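Local atomic coordinates of fucolectin-related protein (Streptococcus pneumoniae, PDB entry 2J22), a protein that probably binds fucose-containing glycans such as blood group antigens, as a carbohydrate-binding module of a pneumococcal virulence factor. Residues A35-K40 against H46-H51; T50-K53 against P57-W60; I83-N88 against A133-S138; I91-S96 against E100-H105. All coordinates share one frame; numbering follows the deposited sequence.

Interaction 1. Residues A35-K40 against H46-H51; sequences AVDGNK and HHSVTH. With CA (calcium ion), chain B.
The carboxylate of D37 is the flat group at the centre of this contact. Its two oxygens are turned to S48 OG. The calcium ion stands on one side of the carboxylate plane, and on the other the backbone N of N39 comes down on D37 OD1 from above the plane, closing an Asx turn. Such calcium-bound loops are known from fucolectin-type modules of the galactose-binding-like β-sandwich, and the site is consistent with a metal helping to order chain that has no helix or strand.

From the 35-40 segment calcium takes D37 OD1 at 2.6 Å and N39 O at 2.4 Å. S48 grips it twice, through S48 OG at 2.5 Å and S48 O at 2.6 Å. The seryl torsion makes this chelation possible: with chi1 at -153°, OG swings to the side of the residue's own carbonyl. The carbonyls of L34 and A140 and one carboxylate oxygen of E141 complete seven ligands, tying both segments to strand 139-146. S48 OG also hydrogen-bonds to D37 OD2, although the separation is implausibly short and its value doubtful. The amide of N39 reaches alongside S48, with N39 ND2 3.6 Å from S48 CB, while its oxygen is engaged with the neighbouring N41.

Away from the metal, at A35 and T50, the contact turns apolar. T50 OG1 is bonded to the backbone N of L139, and the methyl branch is left to face A35. It packs tightly, T50 CG2 lying 3.5 Å from A35 CB and 3.4 Å from A35 N.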
loop_
_atom_site.group_PDB
_atom_site.type_symbol
_atom_site.label_atom_id
_atom_site.label_comp_id
_atom_site.label_asym_id
_atom_site.label_seq_id
_atom_site.Cartn_x
_atom_site.Cartn_y
_atom_site.Cartn_z
ATOM N N ALA A 35 2.728 6.561 -3.689
ATOM C CA ALA A 35 1.449 5.812 -3.524
ATOM C C ALA A 35 0.351 6.649 -2.826
ATOM O O ALA A 35 -0.764 6.179 -2.634
ATOM C CB ALA A 35 1.644 4.426 -2.779
ATOM N N VAL A 36 0.642 7.894 -2.443
ATOM C CA VAL A 36 -0.392 8.725 -1.813
ATOM C C VAL A 36 -0.442 10.144 -2.412
ATOM O O VAL A 36 -0.913 11.091 -1.786
ATOM C CB VAL A 36 -0.248 8.763 -0.262
ATOM C CG1 VAL A 36 -0.297 7.367 0.353
ATOM C CG2 VAL A 36 1.100 9.474 0.172
ATOM N N ASP A 37 -0.017 10.273 -3.645
ATOM C CA ASP A 37 -0.041 11.551 -4.358
ATOM C C ASP A 37 -1.334 11.917 -5.043
ATOM O O ASP A 37 -1.409 13.003 -5.688
ATOM C CB ASP A 37 1.126 11.646 -5.343
ATOM C CG ASP A 37 1.020 10.699 -6.522
ATOM O OD1 ASP A 37 0.125 9.864 -6.573
ATOM O OD2 ASP A 37 1.860 10.695 -7.451
ATOM N N GLY A 38 -2.330 11.039 -4.903
ATOM C CA GLY A 38 -3.628 11.180 -5.534
ATOM C C GLY A 38 -3.699 10.818 -7.017
ATOM O O GLY A 38 -4.638 11.213 -7.673
ATOM N N ASN A 39 -2.715 10.116 -7.557
ATOM C CA ASN A 39 -2.687 9.811 -8.989
ATOM C C ASN A 39 -2.621 8.312 -9.079
ATOM O O ASN A 39 -1.667 7.690 -8.627
ATOM C CB ASN A 39 -1.476 10.491 -9.680
ATOM C CG ASN A 39 -1.345 10.187 -11.213
ATOM O OD1 ASN A 39 -2.094 9.410 -11.792
ATOM N ND2 ASN A 39 -0.340 10.804 -11.839
ATOM N N LYS A 40 -3.673 7.719 -9.621
ATOM C CA LYS A 40 -3.736 6.285 -9.733
ATOM C C LYS A 40 -3.110 5.688 -10.996
ATOM O O LYS A 40 -3.196 4.452 -11.199
ATOM C CB LYS A 40 -5.207 5.844 -9.716
ATOM C CG LYS A 40 -5.813 5.963 -8.320
ATOM C CD LYS A 40 -7.347 5.856 -8.430
ATOM C CE LYS A 40 -8.009 7.207 -8.626
ATOM N NZ LYS A 40 -9.447 7.016 -9.004
ATOM N N HIS A 46 4.901 7.552 -15.916
ATOM C CA HIS A 46 4.084 8.665 -15.471
ATOM C C HIS A 46 4.431 9.114 -14.045
ATOM O O HIS A 46 3.804 10.024 -13.505
ATOM C CB HIS A 46 2.596 8.413 -15.693
ATOM C CG HIS A 46 2.167 8.714 -17.107
ATOM N ND1 HIS A 46 2.411 7.861 -18.163
ATOM C CD2 HIS A 46 1.572 9.807 -17.638
ATOM C CE1 HIS A 46 1.951 8.395 -19.278
ATOM N NE2 HIS A 46 1.448 9.587 -18.988
ATOM N N HIS A 47 5.417 8.433 -13.458
ATOM C CA HIS A 47 6.070 8.871 -12.232
ATOM C C HIS A 47 5.139 8.878 -11.025
ATOM O O HIS A 47 5.326 9.637 -10.078
ATOM C CB HIS A 47 6.833 10.206 -12.470
ATOM C CG HIS A 47 7.986 10.091 -13.438
ATOM N ND1 HIS A 47 8.427 11.147 -14.202
ATOM C CD2 HIS A 47 8.769 9.033 -13.778
ATOM C CE1 HIS A 47 9.422 10.747 -14.978
ATOM N NE2 HIS A 47 9.654 9.469 -14.734
ATOM N N SER A 48 4.165 7.962 -11.014
ATOM C CA SER A 48 3.291 7.880 -9.847
ATOM C C SER A 48 3.216 6.493 -9.217
ATOM O O SER A 48 2.277 6.171 -8.497
ATOM C CB SER A 48 1.897 8.475 -10.174
ATOM O OG SER A 48 1.279 8.961 -8.988
ATOM N N VAL A 49 4.270 5.703 -9.422
ATOM C CA VAL A 49 4.391 4.379 -8.894
ATOM C C VAL A 49 5.671 4.200 -8.055
ATOM O O VAL A 49 6.810 4.604 -8.494
ATOM C CB VAL A 49 4.275 3.327 -10.075
ATOM C CG1 VAL A 49 4.252 1.857 -9.572
ATOM C CG2 VAL A 49 3.079 3.629 -10.883
ATOM N N THR A 50 5.482 3.626 -6.837
ATOM C CA THR A 50 6.590 3.349 -5.918
ATOM C C THR A 50 7.431 2.163 -6.506
ATOM O O THR A 50 6.982 1.420 -7.410
ATOM C CB THR A 50 6.071 2.961 -4.476
ATOM O OG1 THR A 50 5.531 1.642 -4.521
ATOM C CG2 THR A 50 4.879 3.897 -3.927
ATOM N N HIS A 51 8.617 1.959 -5.964
ATOM C CA HIS A 51 9.552 0.905 -6.378
ATOM C C HIS A 51 10.584 0.671 -5.299
ATOM O O HIS A 51 11.319 1.620 -4.931
ATOM C CB HIS A 51 10.252 1.261 -7.709
ATOM C CG HIS A 51 10.641 0.055 -8.529
ATOM N ND1 HIS A 51 11.291 -1.039 -8.003
ATOM C CD2 HIS A 51 10.453 -0.219 -9.839
ATOM C CE1 HIS A 51 11.513 -1.928 -8.960
ATOM N NE2 HIS A 51 10.999 -1.459 -10.085
HETATM CA CA CA B . 0.258 7.389 -7.318
#

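Interaction 2. Residues T50-K53 against P57-W60; sequences THTK and PSWW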
loop_
_atom_site.group_PDB
_atom_site.type_symbol
_atom_site.label_atom_id
_atom_site.label_comp_id
_atom_site.label_asym_id
_atom_site.label_seq_id
_atom_site.Cartn_x
_atom_site.Cartn_y
_atom_site.Cartn_z
ATOM N N THR A 50 5.482 3.626 -6.837
ATOM C CA THR A 50 6.590 3.349 -5.918
ATOM C C THR A 50 7.431 2.163 -6.506
ATOM O O THR A 50 6.982 1.420 -7.410
ATOM C CB THR A 50 6.071 2.961 -4.476
ATOM O OG1 THR A 50 5.531 1.642 -4.521
ATOM C CG2 THR A 50 4.879 3.897 -3.927
ATOM N N HIS A 51 8.617 1.959 -5.964
ATOM C CA HIS A 51 9.552 0.905 -6.378
ATOM C C HIS A 51 10.584 0.671 -5.299
ATOM O O HIS A 51 11.319 1.620 -4.931
ATOM C CB HIS A 51 10.252 1.261 -7.709
ATOM C CG HIS A 51 10.641 0.055 -8.529
ATOM N ND1 HIS A 51 11.291 -1.039 -8.003
ATOM C CD2 HIS A 51 10.453 -0.219 -9.839
ATOM C CE1 HIS A 51 11.513 -1.928 -8.960
ATOM N NE2 HIS A 51 10.999 -1.459 -10.085
ATOM N N THR A 52 10.584 -0.512 -4.702
ATOM C CA THR A 52 11.683 -0.889 -3.809
ATOM C C THR A 52 12.806 -1.533 -4.595
ATOM O O THR A 52 12.641 -1.922 -5.768
ATOM C CB THR A 52 11.197 -1.810 -2.629
ATOM O OG1 THR A 52 10.827 -3.084 -3.170
ATOM C CG2 THR A 52 9.824 -1.286 -1.987
ATOM N N LYS A 53 13.967 -1.666 -3.951
ATOM C CA LYS A 53 14.951 -2.639 -4.359
ATOM C C LYS A 53 14.458 -4.071 -4.201
ATOM O O LYS A 53 13.360 -4.314 -3.714
ATOM C CB LYS A 53 16.230 -2.449 -3.587
ATOM C CG LYS A 53 16.941 -1.150 -4.018
ATOM C CD LYS A 53 18.012 -0.778 -3.012
ATOM C CE LYS A 53 19.140 0.018 -3.614
ATOM N NZ LYS A 53 18.690 1.355 -4.062
ATOM N N PRO A 57 11.917 -9.174 3.201
ATOM C CA PRO A 57 11.048 -8.787 2.085
ATOM C C PRO A 57 11.063 -7.311 1.711
ATOM O O PRO A 57 11.458 -6.443 2.495
ATOM C CB PRO A 57 9.642 -9.091 2.664
ATOM C CG PRO A 57 9.795 -8.800 4.139
ATOM C CD PRO A 57 11.196 -9.168 4.504
ATOM N N SER A 58 10.521 -7.015 0.531
ATOM C CA SER A 58 10.041 -5.677 0.218
ATOM C C SER A 58 8.723 -5.337 0.915
ATOM O O SER A 58 7.798 -6.151 0.953
ATOM C CB SER A 58 9.874 -5.482 -1.305
ATOM O OG SER A 58 11.046 -5.895 -2.004
ATOM N N TRP A 59 8.621 -4.106 1.439
ATOM C CA TRP A 59 7.397 -3.680 2.071
ATOM C C TRP A 59 7.260 -2.148 1.921
ATOM O O TRP A 59 8.200 -1.458 1.588
ATOM C CB TRP A 59 7.348 -4.140 3.563
ATOM C CG TRP A 59 8.567 -3.651 4.373
ATOM C CD1 TRP A 59 9.666 -4.372 4.695
ATOM C CD2 TRP A 59 8.756 -2.355 4.949
ATOM N NE1 TRP A 59 10.555 -3.601 5.415
ATOM C CE2 TRP A 59 10.018 -2.353 5.581
ATOM C CE3 TRP A 59 7.984 -1.173 4.987
ATOM C CZ2 TRP A 59 10.547 -1.214 6.218
ATOM C CZ3 TRP A 59 8.490 -0.040 5.617
ATOM C CH2 TRP A 59 9.772 -0.075 6.249
ATOM N N TRP A 60 6.066 -1.666 2.201
ATOM C CA TRP A 60 5.721 -0.251 2.184
ATOM C C TRP A 60 4.722 0.036 3.308
ATOM O O TRP A 60 3.877 -0.805 3.667
ATOM C CB TRP A 60 5.151 0.121 0.794
ATOM C CG TRP A 60 4.504 1.474 0.655
ATOM C CD1 TRP A 60 4.983 2.515 -0.070
ATOM C CD2 TRP A 60 3.202 1.850 1.093
ATOM N NE1 TRP A 60 4.076 3.538 -0.062
ATOM C CE2 TRP A 60 2.966 3.148 0.619
ATOM C CE3 TRP A 60 2.172 1.191 1.807
ATOM C CZ2 TRP A 60 1.807 3.873 0.920
ATOM C CZ3 TRP A 60 0.986 1.882 2.075
ATOM C CH2 TRP A 60 0.822 3.225 1.645
#
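S58, the first residue of 57-60 to touch the loop, brings its hydroxyl and CB against the polar branch of T52. S58 OG lies 3.1 Å from T52 OG1 and 3.3 Å from K53 O. Their bonding is shared between the loop itself and its surroundings. T52 OG1 donates to K53 O at 2.9 Å, in the carbonyl plane and on a lone pair, and is itself met by the backbone N of L137; S58 OG is bonded to I135 O and to the backbone N of D55. The T52 torsion (chi1 69°) sets OG1 between its own N and carbonyl carbon, a rotation that sends it to both partners.

W59 contributes its main chain, with W59 O 3.9 Å from T52 CG2; its side chain leaves the backbone away from the loop, and the indole makes a cation-pi contact with R127. Here strand 59-64 begins, the neighbour of edge strand 20-23 in one five-stranded antiparallel sheet of the β-sandwich. The loop 50-53 runs back roughly antiparallel to it.

W60 turns inward again, CG anti to the backbone N at chi1 169°. Its indole meets the methyl of T50 obliquely, with W60 NE1 4.0 Å from T50 CG2 and the two side chains at about a right angle. W60 NE1 is bonded to S32 O, and L139 and V142 of strand 139-146 also pack on W60.

Interaction 3. Residues I83-N88 against A133-S138; sequences IQRLSN and AGIPLS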
loop_
_atom_site.group_PDB
_atom_site.type_symbol
_atom_site.label_atom_id
_atom_site.label_comp_id
_atom_site.label_asym_id
_atom_site.label_seq_id
_atom_site.Cartn_x
_atom_site.Cartn_y
_atom_site.Cartn_z
ATOM N N ILE A 83 3.547 -6.716 -13.577
ATOM C CA ILE A 83 2.361 -6.525 -12.721
ATOM C C ILE A 83 2.218 -7.682 -11.714
ATOM O O ILE A 83 1.572 -7.535 -10.659
ATOM C CB ILE A 83 1.053 -6.335 -13.535
ATOM C CG1 ILE A 83 0.620 -7.658 -14.187
ATOM C CG2 ILE A 83 1.157 -5.183 -14.556
ATOM C CD1 ILE A 83 -0.733 -7.569 -14.828
ATOM N N GLN A 84 2.864 -8.817 -12.059
ATOM C CA GLN A 84 2.802 -10.038 -11.258
ATOM C C GLN A 84 3.481 -9.872 -9.928
ATOM O O GLN A 84 3.318 -10.693 -9.056
ATOM C CB GLN A 84 3.463 -11.237 -12.011
ATOM C CG GLN A 84 5.002 -11.341 -11.889
ATOM C CD GLN A 84 5.693 -10.366 -12.785
ATOM O OE1 GLN A 84 5.058 -9.786 -13.661
ATOM N NE2 GLN A 84 6.974 -10.146 -12.565
ATOM N N ARG A 85 4.328 -8.848 -9.796
ATOM C CA ARG A 85 5.056 -8.738 -8.551
ATOM C C ARG A 85 4.126 -8.485 -7.354
ATOM O O ARG A 85 4.494 -8.810 -6.251
ATOM C CB ARG A 85 6.061 -7.608 -8.650
ATOM C CG ARG A 85 7.221 -7.904 -9.553
ATOM C CD ARG A 85 8.199 -6.754 -9.663
ATOM N NE ARG A 85 9.394 -7.108 -10.450
ATOM C CZ ARG A 85 10.222 -6.242 -11.027
ATOM N NH1 ARG A 85 10.001 -4.940 -10.971
ATOM N NH2 ARG A 85 11.267 -6.684 -11.716
ATOM N N LEU A 86 2.954 -7.873 -7.577
ATOM C CA LEU A 86 2.022 -7.573 -6.461
ATOM C C LEU A 86 1.152 -8.817 -6.304
ATOM O O LEU A 86 0.001 -8.884 -6.809
ATOM C CB LEU A 86 1.143 -6.337 -6.704
ATOM C CG LEU A 86 0.252 -5.888 -5.519
ATOM C CD1 LEU A 86 1.038 -5.654 -4.196
ATOM C CD2 LEU A 86 -0.561 -4.635 -5.829
ATOM N N SER A 87 1.708 -9.809 -5.634
ATOM C CA SER A 87 0.995 -11.087 -5.459
ATOM C C SER A 87 1.589 -11.745 -4.223
ATOM O O SER A 87 2.693 -11.382 -3.819
ATOM C CB SER A 87 1.234 -11.987 -6.665
ATOM O OG SER A 87 2.593 -12.404 -6.736
ATOM N N ASN A 88 0.884 -12.709 -3.631
ATOM C CA ASN A 88 1.373 -13.424 -2.430
ATOM C C ASN A 88 1.854 -12.446 -1.396
ATOM O O ASN A 88 3.049 -12.448 -1.034
ATOM C CB ASN A 88 2.502 -14.415 -2.810
ATOM C CG ASN A 88 3.037 -15.223 -1.604
ATOM O OD1 ASN A 88 2.358 -15.362 -0.566
ATOM N ND2 ASN A 88 4.262 -15.740 -1.728
ATOM N N ALA A 133 10.548 -13.279 -0.957
ATOM C CA ALA A 133 11.777 -12.500 -0.884
ATOM C C ALA A 133 12.376 -12.293 -2.299
ATOM O O ALA A 133 12.291 -13.181 -3.175
ATOM C CB ALA A 133 12.821 -13.227 -0.003
ATOM N N GLY A 134 12.978 -11.133 -2.487
ATOM C CA GLY A 134 13.753 -10.842 -3.695
ATOM C C GLY A 134 12.946 -10.067 -4.701
ATOM O O GLY A 134 13.469 -9.732 -5.769
ATOM N N ILE A 135 11.675 -9.816 -4.394
ATOM C CA ILE A 135 10.770 -9.206 -5.362
ATOM C C ILE A 135 10.583 -7.759 -4.936
ATOM O O ILE A 135 10.385 -7.484 -3.759
ATOM C CB ILE A 135 9.397 -9.944 -5.456
ATOM C CG1 ILE A 135 9.548 -11.494 -5.572
ATOM C CG2 ILE A 135 8.510 -9.300 -6.538
ATOM C CD1 ILE A 135 10.110 -12.017 -6.916
ATOM N N PRO A 136 10.688 -6.840 -5.900
ATOM C CA PRO A 136 10.456 -5.434 -5.628
ATOM C C PRO A 136 8.966 -5.186 -5.436
ATOM O O PRO A 136 8.098 -5.825 -6.093
ATOM C CB PRO A 136 10.965 -4.712 -6.901
ATOM C CG PRO A 136 11.759 -5.737 -7.657
ATOM C CD PRO A 136 11.038 -7.070 -7.296
ATOM N N LEU A 137 8.664 -4.302 -4.492
ATOM C CA LEU A 137 7.243 -3.858 -4.302
ATOM C C LEU A 137 7.016 -2.543 -5.032
ATOM O O LEU A 137 7.761 -1.563 -4.845
ATOM C CB LEU A 137 6.851 -3.831 -2.824
ATOM C CG LEU A 137 5.481 -3.230 -2.462
ATOM C CD1 LEU A 137 4.385 -4.233 -2.950
ATOM C CD2 LEU A 137 5.350 -3.135 -0.969
ATOM N N SER A 138 6.016 -2.523 -5.885
ATOM C CA SER A 138 5.630 -1.308 -6.598
ATOM C C SER A 138 4.105 -1.128 -6.477
ATOM O O SER A 138 3.317 -2.042 -6.814
ATOM C CB SER A 138 6.033 -1.354 -8.084
ATOM O OG SER A 138 7.435 -1.211 -8.305
HETATM O O HOH W 1 7.719 -3.206 -10.251
#
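R85 lays its guanidinium group over the ring of P136. P136 CG sits 3.7 Å above the guanidinium plane, over its centre, and P136 CD is 3.6 Å from R85 NE. The side chain gets there by being straight: after a first torsion of -71° it runs extended from CG to NE, and its aliphatic stem brushes the branch methyl of I135, with R85 CG 3.6 Å from I135 CG2. A water in the guanidinium plane accepts from R85 NH1 at 3.0 Å and donates to S138 OG at 2.8 Å, bridging the two loops.

L86, the centre of an inverse gamma turn, makes the second, purely apolar contact. Its CG is anti to the backbone N (chi1 -174°), as is that of L137, and the leucines meet methyl to methyl, L86 CD1 to L137 CD1 at 3.8 Å. S87 OG steadies the bend by donating to Q84 O.

Fucolectin-type modules bind fucose through a histidine and arginines; the position of R85 beside H51 is consistent with such a pocket here, although the entry contains no sugar. Both segments are loops between strands. L86 rests on I75 and N77 of strand 67-77, I135 and L137 pack on L130 of strand 125-130, and S138 OG bonds to T50 O, joining the 133-138 loop to the one leading into strand 59-64.

Interaction 4. Residues I91-S96 against E100-H105; sequences IIIYDS and EVFTQH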
loop_
_atom_site.group_PDB
_atom_site.type_symbol
_atom_site.label_atom_id
_atom_site.label_comp_id
_atom_site.label_asym_id
_atom_site.label_seq_id
_atom_site.Cartn_x
_atom_site.Cartn_y
_atom_site.Cartn_z
ATOM N N ILE A 91 -1.357 -7.632 3.917
ATOM C CA ILE A 91 -1.774 -6.303 4.382
ATOM C C ILE A 91 -1.874 -6.439 5.894
ATOM O O ILE A 91 -2.610 -7.315 6.376
ATOM C CB ILE A 91 -3.168 -5.940 3.786
ATOM C CG1 ILE A 91 -3.116 -5.951 2.256
ATOM C CG2 ILE A 91 -3.726 -4.623 4.402
ATOM C CD1 ILE A 91 -4.440 -5.744 1.561
ATOM N N ILE A 92 -1.158 -5.574 6.628
ATOM C CA ILE A 92 -1.119 -5.619 8.069
ATOM C C ILE A 92 -1.491 -4.255 8.608
ATOM O O ILE A 92 -0.876 -3.261 8.226
ATOM C CB ILE A 92 0.317 -5.972 8.611
ATOM C CG1 ILE A 92 1.008 -7.066 7.772
ATOM C CG2 ILE A 92 0.176 -6.473 10.036
ATOM C CD1 ILE A 92 2.530 -7.126 7.891
ATOM N N ILE A 93 -2.456 -4.205 9.510
ATOM C CA ILE A 93 -2.882 -2.920 10.143
ATOM C C ILE A 93 -2.509 -2.942 11.600
ATOM O O ILE A 93 -2.711 -3.935 12.279
ATOM C CB ILE A 93 -4.411 -2.667 9.897
ATOM C CG1 ILE A 93 -4.728 -2.881 8.382
ATOM C CG2 ILE A 93 -4.869 -1.272 10.476
ATOM C CD1 ILE A 93 -5.958 -2.171 7.825
ATOM N N TYR A 94 -1.929 -1.837 12.095
ATOM C CA TYR A 94 -1.469 -1.778 13.476
ATOM C C TYR A 94 -2.187 -0.676 14.249
ATOM O O TYR A 94 -2.632 0.304 13.632
ATOM C CB TYR A 94 0.032 -1.490 13.533
ATOM C CG TYR A 94 0.913 -2.330 12.647
ATOM C CD1 TYR A 94 1.586 -3.478 13.158
ATOM C CD2 TYR A 94 1.132 -1.976 11.288
ATOM C CE1 TYR A 94 2.410 -4.276 12.322
ATOM C CE2 TYR A 94 1.977 -2.748 10.470
ATOM C CZ TYR A 94 2.588 -3.903 10.990
ATOM O OH TYR A 94 3.435 -4.620 10.170
ATOM N N ASP A 95 -2.269 -0.802 15.585
ATOM C CA ASP A 95 -2.864 0.272 16.383
ATOM C C ASP A 95 -1.822 1.337 16.634
ATOM O O ASP A 95 -0.702 1.192 16.113
ATOM C CB ASP A 95 -3.443 -0.216 17.710
ATOM C CG ASP A 95 -2.445 -0.930 18.578
ATOM O OD1 ASP A 95 -1.237 -0.598 18.567
ATOM O OD2 ASP A 95 -2.794 -1.870 19.318
ATOM N N SER A 96 -2.165 2.387 17.407
ATOM C CA SER A 96 -1.245 3.531 17.686
ATOM C C SER A 96 -0.029 3.124 18.486
ATOM O O SER A 96 0.908 3.938 18.632
ATOM C CB SER A 96 -1.949 4.665 18.447
ATOM O OG SER A 96 -2.467 4.175 19.674
ATOM N N GLU A 100 -0.105 -5.283 15.892
ATOM C CA GLU A 100 -1.019 -5.719 14.850
ATOM C C GLU A 100 -2.478 -5.792 15.322
ATOM O O GLU A 100 -2.800 -6.415 16.360
ATOM C CB GLU A 100 -0.545 -7.071 14.322
ATOM C CG GLU A 100 -1.280 -7.522 13.095
ATOM C CD GLU A 100 -1.786 -8.932 13.236
ATOM O OE1 GLU A 100 -1.086 -9.870 12.758
ATOM O OE2 GLU A 100 -2.848 -9.095 13.853
ATOM N N VAL A 101 -3.379 -5.182 14.561
ATOM C CA VAL A 101 -4.802 -5.323 14.863
ATOM C C VAL A 101 -5.581 -6.073 13.796
ATOM O O VAL A 101 -6.755 -6.344 14.009
ATOM C CB VAL A 101 -5.506 -3.955 15.161
ATOM C CG1 VAL A 101 -4.870 -3.324 16.398
ATOM C CG2 VAL A 101 -5.440 -3.005 13.927
ATOM N N PHE A 102 -4.951 -6.392 12.652
ATOM C CA PHE A 102 -5.643 -7.027 11.505
ATOM C C PHE A 102 -4.615 -7.475 10.460
ATOM O O PHE A 102 -3.711 -6.728 10.120
ATOM C CB PHE A 102 -6.649 -6.049 10.861
ATOM C CG PHE A 102 -7.200 -6.480 9.481
ATOM C CD1 PHE A 102 -8.319 -7.319 9.379
ATOM C CD2 PHE A 102 -6.631 -6.003 8.295
ATOM C CE1 PHE A 102 -8.855 -7.694 8.108
ATOM C CE2 PHE A 102 -7.147 -6.394 7.003
ATOM C CZ PHE A 102 -8.265 -7.239 6.924
ATOM N N THR A 103 -4.737 -8.684 9.947
ATOM C CA THR A 103 -3.859 -9.114 8.855
ATOM C C THR A 103 -4.664 -9.783 7.775
ATOM O O THR A 103 -5.548 -10.555 8.083
ATOM C CB THR A 103 -2.813 -10.099 9.373
ATOM O OG1 THR A 103 -2.026 -9.425 10.350
ATOM C CG2 THR A 103 -1.805 -10.415 8.290
ATOM N N GLN A 104 -4.365 -9.492 6.510
ATOM C CA GLN A 104 -4.987 -10.233 5.416
ATOM C C GLN A 104 -3.990 -10.636 4.326
ATOM O O GLN A 104 -3.182 -9.818 3.837
ATOM C CB GLN A 104 -6.163 -9.454 4.834
ATOM C CG GLN A 104 -6.433 -9.686 3.395
ATOM C CD GLN A 104 -7.745 -10.368 3.112
ATOM O OE1 GLN A 104 -8.684 -9.733 2.608
ATOM N NE2 GLN A 104 -7.816 -11.673 3.401
ATOM N N HIS A 105 -4.067 -11.896 3.922
ATOM C CA HIS A 105 -3.154 -12.396 2.929
ATOM C C HIS A 105 -3.789 -12.328 1.566
ATOM O O HIS A 105 -4.953 -12.707 1.419
ATOM C CB HIS A 105 -2.768 -13.838 3.187
ATOM C CG HIS A 105 -1.706 -14.291 2.255
ATOM N ND1 HIS A 105 -0.385 -14.002 2.470
ATOM C CD2 HIS A 105 -1.771 -14.876 1.041
ATOM C CE1 HIS A 105 0.335 -14.482 1.469
ATOM N NE2 HIS A 105 -0.485 -15.007 0.584
HETATM O O HOH W 2 -3.016 -4.807 19.224
#
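Strands 91-94 and 100-105 run antiparallel, their axes 4.4 Å apart at closest approach and 160° between directions, as the arms of a β-hairpin with a classic beta bulge. I91 and Q104 form a hydrogen-bonded pair, I91 N to Q104 O and Q104 N to I91 O both at 2.8 Å. I92 and T103 follow as a non-hydrogen-bonded pair. Between I93 and Y94 the register slips by one residue. The N-H of I93 gives a nearly straight bond to F102 O, but its carbonyl faces two donors: V101 N binds I93 O at 2.7 Å, whereas the bond from F102 N is weak. Y94 then pairs with E100, their side chains diverging.

On the face of I91, I93 and F102, the I93 stem touches the phenyl ring at its edge, I93 CG1 to F102 CD2 at 3.7 Å. Both side chains also reach L118 of the facing sheet. On the face of I92, the side chains of I92 and E100 cross at about a right angle, I92 CG2 touching E100 CG at 3.5 Å. E100 bends at its second torsion (chi2 -130°), which brings OE1 back to T103, whose OG1 donates to it from above the carboxylate plane.

Beyond the bulge D95 lies obliquely against V101, while D95 OD1 accepts from the backbone N of N97. A water donates to D95 OD2 at 2.9 Å and, at 3.3 Å, to E100 O.

The four contacts show how chemistry follows position in a β-sandwich. Interactions 1, 2 and 3 touch one another: 1 and 2 share T50 and H51, and 2 and 3 are joined by hydroxyl-to-backbone bonds. Interactions 2 and 3 are largely buried, one combining hydroxyls with an indole, the other packing a guanidinium face against proline; interaction 1 is partly buried and metal-bound. Interaction 4, a surface hairpin held by main-chain bonds, lies across the chain's centre from interaction 1. It belongs to the same sheet as the strand of interaction 2, and touches interaction 3 through H105 and N88.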